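Local coordinates for cytochrome c' (PDB 1MQV), which carries a covalently bound, high-spin heme c without a sixth ligand and probably transfers electrons, although its exact function is not known, at residues K9-L12 with K13-G16; A30-Q34 with A35-K39; P69-F72 with E73-K77; G94-D98 with E99-K103. The protein carries 3 engineered substitutions. All blocks are in the same frame, centred on the assembly; numbering follows the deposited sequence.

Contact 1: residues K9-L12 with K13-G16; sequences KAIL and KQMG. With HEC (heme c), chain C.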
loop_
_atom_site.group_PDB
_atom_site.type_symbol
_atom_site.label_atom_id
_atom_site.label_comp_id
_atom_site.label_asym_id
_atom_site.label_seq_id
_atom_site.Cartn_x
_atom_site.Cartn_y
_atom_site.Cartn_z
ATOM N N LYS A 9 -6.258 -0.276 9.786
ATOM C CA LYS A 9 -6.291 -1.664 9.352
ATOM C C LYS A 9 -7.328 -1.858 8.251
ATOM O O LYS A 9 -7.145 -2.705 7.357
ATOM C CB LYS A 9 -6.607 -2.585 10.549
ATOM C CG LYS A 9 -5.392 -2.955 11.440
ATOM C CD LYS A 9 -5.939 -3.785 12.631
ATOM C CE LYS A 9 -5.016 -4.875 13.082
ATOM N NZ LYS A 9 -5.709 -5.636 14.154
ATOM N N ALA A 10 -8.410 -1.076 8.306
ATOM C CA ALA A 10 -9.462 -1.174 7.302
ATOM C C ALA A 10 -8.927 -0.671 5.955
ATOM O O ALA A 10 -9.178 -1.264 4.899
ATOM C CB ALA A 10 -10.686 -0.355 7.717
ATOM N N ILE A 11 -8.175 0.413 6.002
ATOM C CA ILE A 11 -7.607 0.976 4.768
ATOM C C ILE A 11 -6.522 0.023 4.206
ATOM O O ILE A 11 -6.448 -0.180 2.996
ATOM C CB ILE A 11 -6.989 2.358 5.024
ATOM C CG1 ILE A 11 -8.099 3.392 5.263
ATOM C CG2 ILE A 11 -6.078 2.770 3.823
ATOM C CD1 ILE A 11 -7.578 4.658 5.968
ATOM N N LEU A 12 -5.685 -0.554 5.063
ATOM C CA LEU A 12 -4.634 -1.455 4.573
ATOM C C LEU A 12 -5.255 -2.744 4.067
ATOM O O LEU A 12 -4.731 -3.369 3.152
ATOM C CB LEU A 12 -3.580 -1.736 5.660
ATOM C CG LEU A 12 -2.760 -0.504 6.018
ATOM C CD1 LEU A 12 -2.238 -0.614 7.450
ATOM C CD2 LEU A 12 -1.540 -0.406 4.993
ATOM N N LYS A 13 -6.385 -3.154 4.650
ATOM C CA LYS A 13 -7.060 -4.353 4.161
ATOM C C LYS A 13 -7.531 -4.067 2.736
ATOM O O LYS A 13 -7.401 -4.933 1.845
ATOM C CB LYS A 13 -8.248 -4.717 5.078
ATOM C CG LYS A 13 -9.060 -5.903 4.601
ATOM C CD LYS A 13 -10.039 -6.339 5.707
ATOM C CE LYS A 13 -11.089 -7.310 5.183
ATOM N NZ LYS A 13 -10.498 -8.439 4.425
ATOM N N GLN A 14 -8.073 -2.868 2.508
ATOM C CA GLN A 14 -8.513 -2.473 1.157
ATOM C C GLN A 14 -7.303 -2.486 0.215
ATOM O O GLN A 14 -7.414 -2.925 -0.936
ATOM C CB GLN A 14 -9.111 -1.042 1.101
ATOM C CG GLN A 14 -10.199 -0.694 2.102
ATOM C CD GLN A 14 -10.453 0.814 2.145
ATOM O OE1 GLN A 14 -10.764 1.384 3.202
ATOM N NE2 GLN A 14 -10.320 1.467 0.988
ATOM N N MET A 15 -6.154 -1.994 0.688
ATOM C CA MET A 15 -4.970 -1.971 -0.182
ATOM C C MET A 15 -4.644 -3.401 -0.584
ATOM O O MET A 15 -4.368 -3.679 -1.760
ATOM C CB MET A 15 -3.764 -1.326 0.529
ATOM C CG MET A 15 -3.638 0.173 0.378
ATOM S SD MET A 15 -1.944 0.701 -0.118
ATOM C CE MET A 15 -1.265 0.857 1.436
ATOM N N GLY A 16 -4.686 -4.317 0.392
ATOM C CA GLY A 16 -4.432 -5.724 0.095
ATOM C C GLY A 16 -5.402 -6.241 -0.972
ATOM O O GLY A 16 -4.982 -6.897 -1.950
HETATM FE FE HEC C . 0.915 -2.836 4.712
HETATM C CHA HEC C . -0.776 -3.959 7.398
HETATM C CHB HEC C . -1.133 -4.668 2.675
HETATM C CHC HEC C . 2.066 -1.166 2.002
HETATM C CHD HEC C . 2.738 -0.593 6.748
HETATM N NA HEC C . -0.675 -4.107 4.994
HETATM C C1A HEC C . -1.206 -4.421 6.208
HETATM C C2A HEC C . -2.279 -5.323 6.016
HETATM C C3A HEC C . -2.403 -5.586 4.647
HETATM C C4A HEC C . -1.367 -4.783 4.035
HETATM C CMA HEC C . -3.300 -6.464 3.832
HETATM C CAA HEC C . -3.093 -5.972 7.129
HETATM C CBA HEC C . -4.276 -5.092 7.464
HETATM C CGA HEC C . -5.238 -5.789 8.435
HETATM O O1A HEC C . -6.262 -6.293 7.963
HETATM O O2A HEC C . -4.950 -5.823 9.647
HETATM N NB HEC C . 0.567 -2.923 2.802
HETATM C C1B HEC C . -0.210 -3.817 2.084
HETATM C C2B HEC C . -0.017 -3.720 0.621
HETATM C C3B HEC C . 0.884 -2.747 0.433
HETATM C C4B HEC C . 1.223 -2.223 1.788
HETATM C CMB HEC C . -0.727 -4.646 -0.414
HETATM C CAB HEC C . 1.458 -2.263 -0.822
HETATM C CBB HEC C . 0.688 -1.912 -1.942
HETATM N NC HEC C . 2.066 -1.198 4.448
HETATM C C1C HEC C . 2.474 -0.646 3.234
HETATM C C2C HEC C . 3.406 0.399 3.418
HETATM C C3C HEC C . 3.650 0.583 4.755
HETATM C C4C HEC C . 2.781 -0.460 5.381
HETATM C CMC HEC C . 4.207 1.100 2.270
HETATM C CAC HEC C . 4.557 1.441 5.504
HETATM C CBC HEC C . 5.021 2.682 4.863
HETATM N ND HEC C . 1.018 -2.340 6.680
HETATM C C1D HEC C . 1.864 -1.524 7.388
HETATM C C2D HEC C . 1.686 -1.678 8.847
HETATM C C3D HEC C . 0.705 -2.630 8.988
HETATM C C4D HEC C . 0.265 -3.030 7.652
HETATM C CMD HEC C . 2.328 -0.696 9.871
HETATM C CAD HEC C . 0.096 -3.084 10.399
HETATM C CBD HEC C . -1.155 -2.173 10.586
HETATM C CGD HEC C . -1.717 -2.347 11.994
HETATM O O1D HEC C . -1.807 -3.518 12.390
HETATM O O2D HEC C . -2.037 -1.345 12.664
#

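Contact 2: residues A30-Q34 with A35-K39; sequences AKWDQ and AVVQK. Engineered in segment 30-34: Trp-32 (natural residue Phe).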
loop_
_atom_site.group_PDB
_atom_site.type_symbol
_atom_site.label_atom_id
_atom_site.label_comp_id
_atom_site.label_asym_id
_atom_site.label_seq_id
_atom_site.Cartn_x
_atom_site.Cartn_y
_atom_site.Cartn_z
ATOM N N ALA A 30 -6.615 -14.407 -14.721
ATOM C CA ALA A 30 -7.640 -13.398 -15.011
ATOM C C ALA A 30 -7.098 -12.647 -16.195
ATOM O O ALA A 30 -5.904 -12.416 -16.278
ATOM C CB ALA A 30 -7.858 -12.443 -13.834
ATOM N N LYS A 31 -7.971 -12.270 -17.116
ATOM C CA LYS A 31 -7.566 -11.553 -18.319
ATOM C C LYS A 31 -7.258 -10.089 -17.989
ATOM O O LYS A 31 -7.828 -9.522 -17.060
ATOM C CB LYS A 31 -8.701 -11.569 -19.352
ATOM C CG LYS A 31 -9.325 -12.928 -19.660
ATOM C CD LYS A 31 -9.950 -13.582 -18.424
ATOM C CE LYS A 31 -10.881 -12.645 -17.650
ATOM N NZ LYS A 31 -11.043 -13.094 -16.227
ATOM N N TRP A 32 -6.349 -9.493 -18.753
ATOM C CA TRP A 32 -6.000 -8.083 -18.603
ATOM C C TRP A 32 -7.280 -7.236 -18.686
ATOM O O TRP A 32 -8.171 -7.533 -19.498
ATOM C CB TRP A 32 -5.067 -7.682 -19.743
ATOM C CG TRP A 32 -4.997 -6.234 -19.955
ATOM C CD1 TRP A 32 -5.503 -5.541 -21.012
ATOM C CD2 TRP A 32 -4.315 -5.279 -19.134
ATOM N NE1 TRP A 32 -5.175 -4.216 -20.906
ATOM C CE2 TRP A 32 -4.448 -4.027 -19.758
ATOM C CE3 TRP A 32 -3.601 -5.357 -17.923
ATOM C CZ2 TRP A 32 -3.897 -2.862 -19.221
ATOM C CZ3 TRP A 32 -3.049 -4.188 -17.392
ATOM C CH2 TRP A 32 -3.207 -2.969 -18.037
ATOM N N ASP A 33 -7.373 -6.200 -17.847
ATOM C CA ASP A 33 -8.529 -5.313 -17.839
ATOM C C ASP A 33 -7.934 -3.988 -17.420
ATOM O O ASP A 33 -7.603 -3.829 -16.238
ATOM C CB ASP A 33 -9.545 -5.816 -16.803
ATOM C CG ASP A 33 -10.834 -5.000 -16.795
ATOM O OD1 ASP A 33 -10.772 -3.748 -16.789
ATOM O OD2 ASP A 33 -11.914 -5.628 -16.786
ATOM N N GLN A 34 -7.749 -3.056 -18.358
ATOM C CA GLN A 34 -7.113 -1.789 -18.014
ATOM C C GLN A 34 -7.827 -1.005 -16.912
ATOM O O GLN A 34 -7.189 -0.425 -16.032
ATOM C CB GLN A 34 -6.933 -0.885 -19.240
ATOM C CG GLN A 34 -6.456 0.500 -18.829
ATOM C CD GLN A 34 -5.554 1.183 -19.839
ATOM O OE1 GLN A 34 -4.725 2.019 -19.467
ATOM N NE2 GLN A 34 -5.714 0.849 -21.119
ATOM N N ALA A 35 -9.153 -1.025 -16.949
ATOM C CA ALA A 35 -9.959 -0.315 -15.967
ATOM C C ALA A 35 -9.746 -0.865 -14.544
ATOM O O ALA A 35 -9.648 -0.093 -13.577
ATOM C CB ALA A 35 -11.438 -0.418 -16.365
ATOM N N VAL A 36 -9.722 -2.189 -14.414
ATOM C CA VAL A 36 -9.509 -2.817 -13.105
ATOM C C VAL A 36 -8.150 -2.425 -12.540
ATOM O O VAL A 36 -8.014 -2.179 -11.356
ATOM C CB VAL A 36 -9.558 -4.377 -13.208
ATOM C CG1 VAL A 36 -9.030 -5.017 -11.883
ATOM C CG2 VAL A 36 -10.999 -4.829 -13.508
ATOM N N VAL A 37 -7.134 -2.396 -13.402
ATOM C CA VAL A 37 -5.788 -2.039 -12.972
ATOM C C VAL A 37 -5.731 -0.580 -12.544
ATOM O O VAL A 37 -5.168 -0.255 -11.500
ATOM C CB VAL A 37 -4.809 -2.319 -14.112
ATOM C CG1 VAL A 37 -3.450 -1.795 -13.783
ATOM C CG2 VAL A 37 -4.736 -3.799 -14.318
ATOM N N GLN A 38 -6.348 0.304 -13.326
ATOM C CA GLN A 38 -6.390 1.729 -12.979
ATOM C C GLN A 38 -7.104 1.930 -11.644
ATOM O O GLN A 38 -6.704 2.768 -10.813
ATOM C CB GLN A 38 -7.146 2.483 -14.044
ATOM C CG GLN A 38 -6.291 2.858 -15.216
ATOM C CD GLN A 38 -5.252 3.909 -14.834
ATOM O OE1 GLN A 38 -4.175 3.584 -14.344
ATOM N NE2 GLN A 38 -5.592 5.180 -15.035
ATOM N N LYS A 39 -8.175 1.167 -11.450
ATOM C CA LYS A 39 -8.945 1.275 -10.195
ATOM C C LYS A 39 -8.077 0.872 -8.977
ATOM O O LYS A 39 -8.071 1.557 -7.937
ATOM C CB LYS A 39 -10.186 0.403 -10.309
ATOM C CG LYS A 39 -11.079 0.306 -9.068
ATOM C CD LYS A 39 -12.270 -0.558 -9.381
ATOM C CE LYS A 39 -13.130 -0.809 -8.144
ATOM N NZ LYS A 39 -13.835 0.410 -7.698
#

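Contact 3: residues P69-F72 with E73-K77; sequences PKIF and EDKAK. Engineered in segment 69-72: Phe-72 (natural residue Trp).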
loop_
_atom_site.group_PDB
_atom_site.type_symbol
_atom_site.label_atom_id
_atom_site.label_comp_id
_atom_site.label_asym_id
_atom_site.label_seq_id
_atom_site.Cartn_x
_atom_site.Cartn_y
_atom_site.Cartn_z
ATOM N N PRO A 69 6.901 -0.766 17.232
ATOM C CA PRO A 69 7.280 0.504 17.854
ATOM C C PRO A 69 8.354 1.271 17.087
ATOM O O PRO A 69 8.451 2.495 17.221
ATOM C CB PRO A 69 7.750 0.080 19.251
ATOM C CG PRO A 69 6.947 -1.168 19.515
ATOM C CD PRO A 69 7.035 -1.883 18.187
ATOM N N LYS A 70 9.136 0.553 16.277
ATOM C CA LYS A 70 10.212 1.141 15.486
ATOM C C LYS A 70 9.711 2.334 14.677
ATOM O O LYS A 70 10.449 3.287 14.410
ATOM C CB LYS A 70 10.811 0.084 14.569
ATOM C CG LYS A 70 12.060 0.575 13.773
ATOM C CD LYS A 70 12.708 -0.560 12.980
ATOM C CE LYS A 70 13.874 -0.066 12.119
ATOM N NZ LYS A 70 15.003 0.482 12.927
ATOM N N ILE A 71 8.441 2.287 14.307
ATOM C CA ILE A 71 7.832 3.366 13.551
ATOM C C ILE A 71 8.092 4.733 14.178
ATOM O O ILE A 71 8.442 5.690 13.486
ATOM C CB ILE A 71 6.315 3.151 13.473
ATOM C CG1 ILE A 71 6.057 1.909 12.592
ATOM C CG2 ILE A 71 5.611 4.459 12.997
ATOM C CD1 ILE A 71 4.615 1.409 12.591
ATOM N N PHE A 72 7.941 4.830 15.494
ATOM C CA PHE A 72 8.108 6.118 16.142
ATOM C C PHE A 72 9.530 6.602 16.351
ATOM O O PHE A 72 9.749 7.741 16.779
ATOM C CB PHE A 72 7.283 6.126 17.433
ATOM C CG PHE A 72 5.851 5.775 17.178
ATOM C CD1 PHE A 72 5.034 6.660 16.485
ATOM C CD2 PHE A 72 5.376 4.496 17.445
ATOM C CE1 PHE A 72 3.785 6.271 16.054
ATOM C CE2 PHE A 72 4.123 4.105 17.015
ATOM C CZ PHE A 72 3.329 4.987 16.317
ATOM N N GLU A 73 10.488 5.752 16.011
ATOM C CA GLU A 73 11.893 6.106 16.122
ATOM C C GLU A 73 12.435 6.434 14.762
ATOM O O GLU A 73 13.589 6.791 14.652
ATOM C CB GLU A 73 12.728 4.956 16.666
ATOM C CG GLU A 73 12.620 4.734 18.164
ATOM C CD GLU A 73 13.579 3.656 18.648
ATOM O OE1 GLU A 73 14.811 3.866 18.561
ATOM O OE2 GLU A 73 13.101 2.592 19.105
ATOM N N ASP A 74 11.612 6.268 13.734
ATOM C CA ASP A 74 12.037 6.557 12.366
ATOM C C ASP A 74 10.792 7.024 11.621
ATOM O O ASP A 74 10.538 6.590 10.490
ATOM C CB ASP A 74 12.558 5.290 11.719
ATOM C CG ASP A 74 13.910 5.492 11.084
ATOM O OD1 ASP A 74 14.155 6.610 10.569
ATOM O OD2 ASP A 74 14.716 4.537 11.097
ATOM N N LYS A 75 10.034 7.930 12.246
ATOM C CA LYS A 75 8.768 8.345 11.657
ATOM C C LYS A 75 8.866 9.020 10.311
ATOM O O LYS A 75 8.016 8.782 9.476
ATOM C CB LYS A 75 7.958 9.238 12.608
ATOM C CG LYS A 75 6.454 9.335 12.223
ATOM C CD LYS A 75 5.734 8.003 12.455
ATOM C CE LYS A 75 4.254 8.044 12.007
ATOM N NZ LYS A 75 3.560 9.329 12.286
ATOM N N ALA A 76 9.888 9.852 10.103
ATOM C CA ALA A 76 10.024 10.542 8.810
ATOM C C ALA A 76 10.192 9.516 7.693
ATOM O O ALA A 76 9.580 9.635 6.628
ATOM C CB ALA A 76 11.222 11.476 8.833
ATOM N N LYS A 77 11.022 8.511 7.938
ATOM C CA LYS A 77 11.237 7.454 6.963
ATOM C C LYS A 77 9.958 6.686 6.708
ATOM O O LYS A 77 9.633 6.397 5.558
ATOM C CB LYS A 77 12.342 6.505 7.448
ATOM C CG LYS A 77 12.522 5.224 6.613
ATOM C CD LYS A 77 13.565 4.315 7.257
ATOM C CE LYS A 77 13.661 2.972 6.554
ATOM N NZ LYS A 77 14.531 2.045 7.338
HETATM O O HOH W 1 11.565 9.389 14.290
#

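Contact 4: residues G94-D98 with E99-K103; sequences GTIKD and EASLK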
loop_
_atom_site.group_PDB
_atom_site.type_symbol
_atom_site.label_atom_id
_atom_site.label_comp_id
_atom_site.label_asym_id
_atom_site.label_seq_id
_atom_site.Cartn_x
_atom_site.Cartn_y
_atom_site.Cartn_z
ATOM N N GLY A 94 0.034 6.131 -15.242
ATOM C CA GLY A 94 0.468 6.657 -16.518
ATOM C C GLY A 94 1.317 5.665 -17.302
ATOM O O GLY A 94 1.260 5.635 -18.534
ATOM N N THR A 95 2.088 4.824 -16.610
ATOM C CA THR A 95 2.965 3.879 -17.313
ATOM C C THR A 95 2.370 2.512 -17.620
ATOM O O THR A 95 2.851 1.825 -18.521
ATOM C CB THR A 95 4.273 3.670 -16.542
ATOM O OG1 THR A 95 4.006 3.012 -15.294
ATOM C CG2 THR A 95 4.935 5.018 -16.269
ATOM N N ILE A 96 1.351 2.085 -16.869
ATOM C CA ILE A 96 0.751 0.773 -17.152
ATOM C C ILE A 96 -0.500 0.916 -18.035
ATOM O O ILE A 96 -1.594 1.245 -17.579
ATOM C CB ILE A 96 0.452 0.018 -15.826
ATOM C CG1 ILE A 96 1.797 -0.270 -15.144
ATOM C CG2 ILE A 96 -0.306 -1.328 -16.116
ATOM C CD1 ILE A 96 1.695 -0.937 -13.757
ATOM N N LYS A 97 -0.327 0.623 -19.320
ATOM C CA LYS A 97 -1.389 0.821 -20.299
ATOM C C LYS A 97 -1.832 -0.453 -21.037
ATOM O O LYS A 97 -2.800 -0.430 -21.816
ATOM C CB LYS A 97 -0.905 1.845 -21.331
ATOM C CG LYS A 97 0.184 1.261 -22.233
ATOM C CD LYS A 97 0.718 2.253 -23.236
ATOM C CE LYS A 97 1.758 3.145 -22.603
ATOM N NZ LYS A 97 2.290 4.139 -23.571
ATOM N N ASP A 98 -1.109 -1.542 -20.810
ATOM C CA ASP A 98 -1.422 -2.826 -21.432
ATOM C C ASP A 98 -0.784 -3.916 -20.605
ATOM O O ASP A 98 -0.078 -3.599 -19.663
ATOM C CB ASP A 98 -0.906 -2.878 -22.872
ATOM C CG ASP A 98 0.548 -2.452 -23.013
ATOM O OD1 ASP A 98 1.348 -2.653 -22.083
ATOM O OD2 ASP A 98 0.905 -1.934 -24.094
ATOM N N GLU A 99 -1.000 -5.186 -20.970
ATOM C CA GLU A 99 -0.462 -6.302 -20.203
ATOM C C GLU A 99 1.037 -6.325 -20.158
ATOM O O GLU A 99 1.643 -6.640 -19.131
ATOM C CB GLU A 99 -0.988 -7.637 -20.727
ATOM C CG GLU A 99 -0.503 -8.789 -19.853
ATOM C CD GLU A 99 -1.439 -9.960 -19.874
ATOM O OE1 GLU A 99 -2.593 -9.782 -20.335
ATOM O OE2 GLU A 99 -1.026 -11.048 -19.420
ATOM N N ALA A 100 1.657 -5.969 -21.270
ATOM C CA ALA A 100 3.091 -5.948 -21.293
ATOM C C ALA A 100 3.671 -4.945 -20.302
ATOM O O ALA A 100 4.641 -5.277 -19.625
ATOM C CB ALA A 100 3.580 -5.641 -22.708
ATOM N N SER A 101 3.108 -3.731 -20.240
ATOM C CA SER A 101 3.612 -2.700 -19.313
ATOM C C SER A 101 3.238 -3.053 -17.860
ATOM O O SER A 101 3.949 -2.675 -16.936
ATOM C CB SER A 101 3.134 -1.273 -19.704
ATOM O OG SER A 101 1.768 -1.237 -20.044
ATOM N N LEU A 102 2.116 -3.730 -17.661
ATOM C CA LEU A 102 1.812 -4.224 -16.297
ATOM C C LEU A 102 2.964 -5.177 -15.866
ATOM O O LEU A 102 3.494 -5.044 -14.770
ATOM C CB LEU A 102 0.508 -5.007 -16.294
ATOM C CG LEU A 102 0.273 -5.778 -14.993
ATOM C CD1 LEU A 102 -0.002 -4.781 -13.876
ATOM C CD2 LEU A 102 -0.915 -6.764 -15.134
ATOM N N LYS A 103 3.357 -6.138 -16.711
ATOM C CA LYS A 103 4.453 -7.039 -16.346
ATOM C C LYS A 103 5.814 -6.314 -16.168
ATOM O O LYS A 103 6.616 -6.660 -15.309
ATOM C CB LYS A 103 4.609 -8.180 -17.379
ATOM C CG LYS A 103 3.406 -9.197 -17.377
ATOM C CD LYS A 103 3.459 -10.078 -18.580
ATOM C CE LYS A 103 2.278 -11.011 -18.584
ATOM N NZ LYS A 103 2.247 -11.690 -19.906
#

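Contact 1: residues K9-L12 with K13-G16
Leu-12 and Met-15, which touch each other through CD2 and CE, lie on one face of the heme c porphyrin. Leu-12 CD2 stands almost straight over the iron, 3.5 Å from HEC FE, and CD1 lies at the meso edge of pyrrole D, nearest HEC C4D and CHA. Met-15 CE settles over a meso carbon of the same face, 3.9 Å from HEC CHC. His-117 is the axial ligand, and an aliphatic side chain where a sixth would bind is consistent with a five-coordinate iron. This is the cytochrome c' four-helix bundle, with two turns of helix 4-27 laid along the heme. Leu-12 reaches it with CG anti to its own carbonyl carbon (chi1 -67°), while Met-15, bent at chi2 and chi3, swings its methyl in beside Leu-12. At the propionate edge the methylenes of Lys-9 run alongside both carboxylates, CG 3.4 Å from HEC O2A and CE 3.6 Å from HEC O1D, and NZ goes on to hydrogen-bond Asp-64 O. Cut back to an alanine here, the chain would probably leave Asp-64 O without this donor and the propionates less covered. Regular helical bonds run beneath, among them Gly-16 N to Leu-12 O at 2.9 Å. Gly-16 itself meets a rim methyl, its CA 3.9 Å from HEC CMB, and a CB there would fall only 2.8 Å from HEC CMA.

Contact 2: residues A30-Q34 with A35-K39
The backbone passes from extended angles at Asp-33 straight into the first turn of helix 34-50, where Val-37 N bonds to Asp-33 O at 3.2 Å and Gln-38 N follows to Gln-34 O at 2.9 Å. Asp-33 is the N-cap. Its CG stands opposite the backbone N (chi1 -176°), which folds the carboxylate back over the helix start. There OD1 accepts from Val-36 N at 3.0 Å, the donor coming from above the carboxylate plane at an N-H...O angle of 161°. The same carboxylate presses on Val-36, CG to CG2 3.3 Å, the two side chains crossing at about a right angle. With a leucine in its place, Val-36 N would probably be left without its capping acceptor. Trp-32, an engineered residue, brings the six-membered ring of its indole obliquely against Val-37, CZ3 to CG2 3.5 Å, and Gln-34 N lies above one face of the ring, toward its rim. Val-37 and Asp-33 also touch Met-25 of helix 4-27, Val-36 packs on Pro-21 of that helix, and Trp-32 reaches Glu-99 and Leu-102 of helix 99-120.

Contact 3: residues P69-F72 with E73-K77
Lys-75 folds back across Ile-71, the residue four places before it, and can be followed from CB to its tip. Its CB lies 3.7 Å from Ile-71 O. The next carbon, CG, is anti to the backbone N (chi1 -162°) and only carries the chain round. A bend at chi2 (69°) then turns it toward the aliphatic branch of Ile-71, which brings CD to 3.6 Å from Ile-71 CG2, with the ring of Phe-72 nearby at an oblique angle. CE is still beside the same methyl, 4.0 Å from Ile-71 CG2. At the tip, NZ leaves the contact for a weak hydrogen bond to Phe-55 O and a long, weak ion pair with Asp-79. That methyl of Ile-71 has a second neighbour: it sits 3.9 Å above the plane of the engineered Phe-72 ring, over its centre, so ring and lysine chain share one branch. The whole forms the entry to helix 75-95 of the four-helix bundle. Before it the chain descends through successive turns whose bonds span three residues: Glu-73 N to Lys-70 O at 2.9 Å, the donor well above the carbonyl plane, then Asp-74 N to Ile-71 O at 3.2 Å, with a C=O...N angle of only 112°. Asp-74 holds the N-cap position, but its side chain makes no capping bond. A water accepts from Lys-75 N at 2.9 Å and donates weakly to Phe-72 O. Ile-71, which is buried, and Lys-70 both touch Phe-120 of helix 99-120, and Lys-77 forms a salt bridge with Asp-119.

Contact 4: residues G94-D98 with E99-K103
Thr-95 begins the contact with its carbonyl, O lying 3.3 Å from Ser-101 CB, at the last residue of helix 75-95. Ile-96 is the first to leave helical angles, and its side chain turns inward: CG2 rests on Leu-102, 3.6 Å from CA and also against CB, while CG1 faces the Ser-101 carbonyl. At Lys-97 the backbone takes over, N donating to Ser-101 OG at 2.9 Å with an N-H...O angle of 152°. The serine hydroxyl therefore reaches back to hold the link between two antiparallel neighbours of the four-helix bundle, helices 75-95 and 99-120, and Asp-98 serves as N-cap of the second. Its carboxylate, with CG between the backbone N and the carbonyl carbon (chi1 50°), lets OD1 accept from two donors of one residue. Ser-101 N lies 2.8 Å from Asp-98 OD1, which it meets nearly along the bond from CG. Ser-101 OG donates to Asp-98 OD1 from above the carboxylate plane at 2.5 Å. The hydroxyl is thus fixed in its rotation, giving its proton to Asp-98 while accepting from Lys-97. A carboxylate charge at this place would probably be stabilised by the helix start it faces. The Asp-98 carbonyl O receives Leu-102 N at 3.0 Å. The engineered Trp-32, from the loop before helix 34-50, touches Ile-96, and Leu-102 also touches Met-25 and Leu-26 of helix 4-27.

Overall arrangement
From the N terminus the contacts come strictly in series, none nesting in or crossing another, and each is local. Contact 1 lies within helix 4-27, about two turns of it, beside the heme. Contact 2 ends the loop that leads from this helix into helix 34-50, contact 3 ends the long loop into helix 75-95, and contact 4 is the short link from that helix to 99-120. Contacts 2 and 4 share one end of the bundle, their centres about 10 Å apart, and touch where Trp-32 meets Lys-97, Asp-98 and Glu-99. Contact 3 lies across the chain's centre, about 34 Å from contact 4 between centres, though both use helix 75-95.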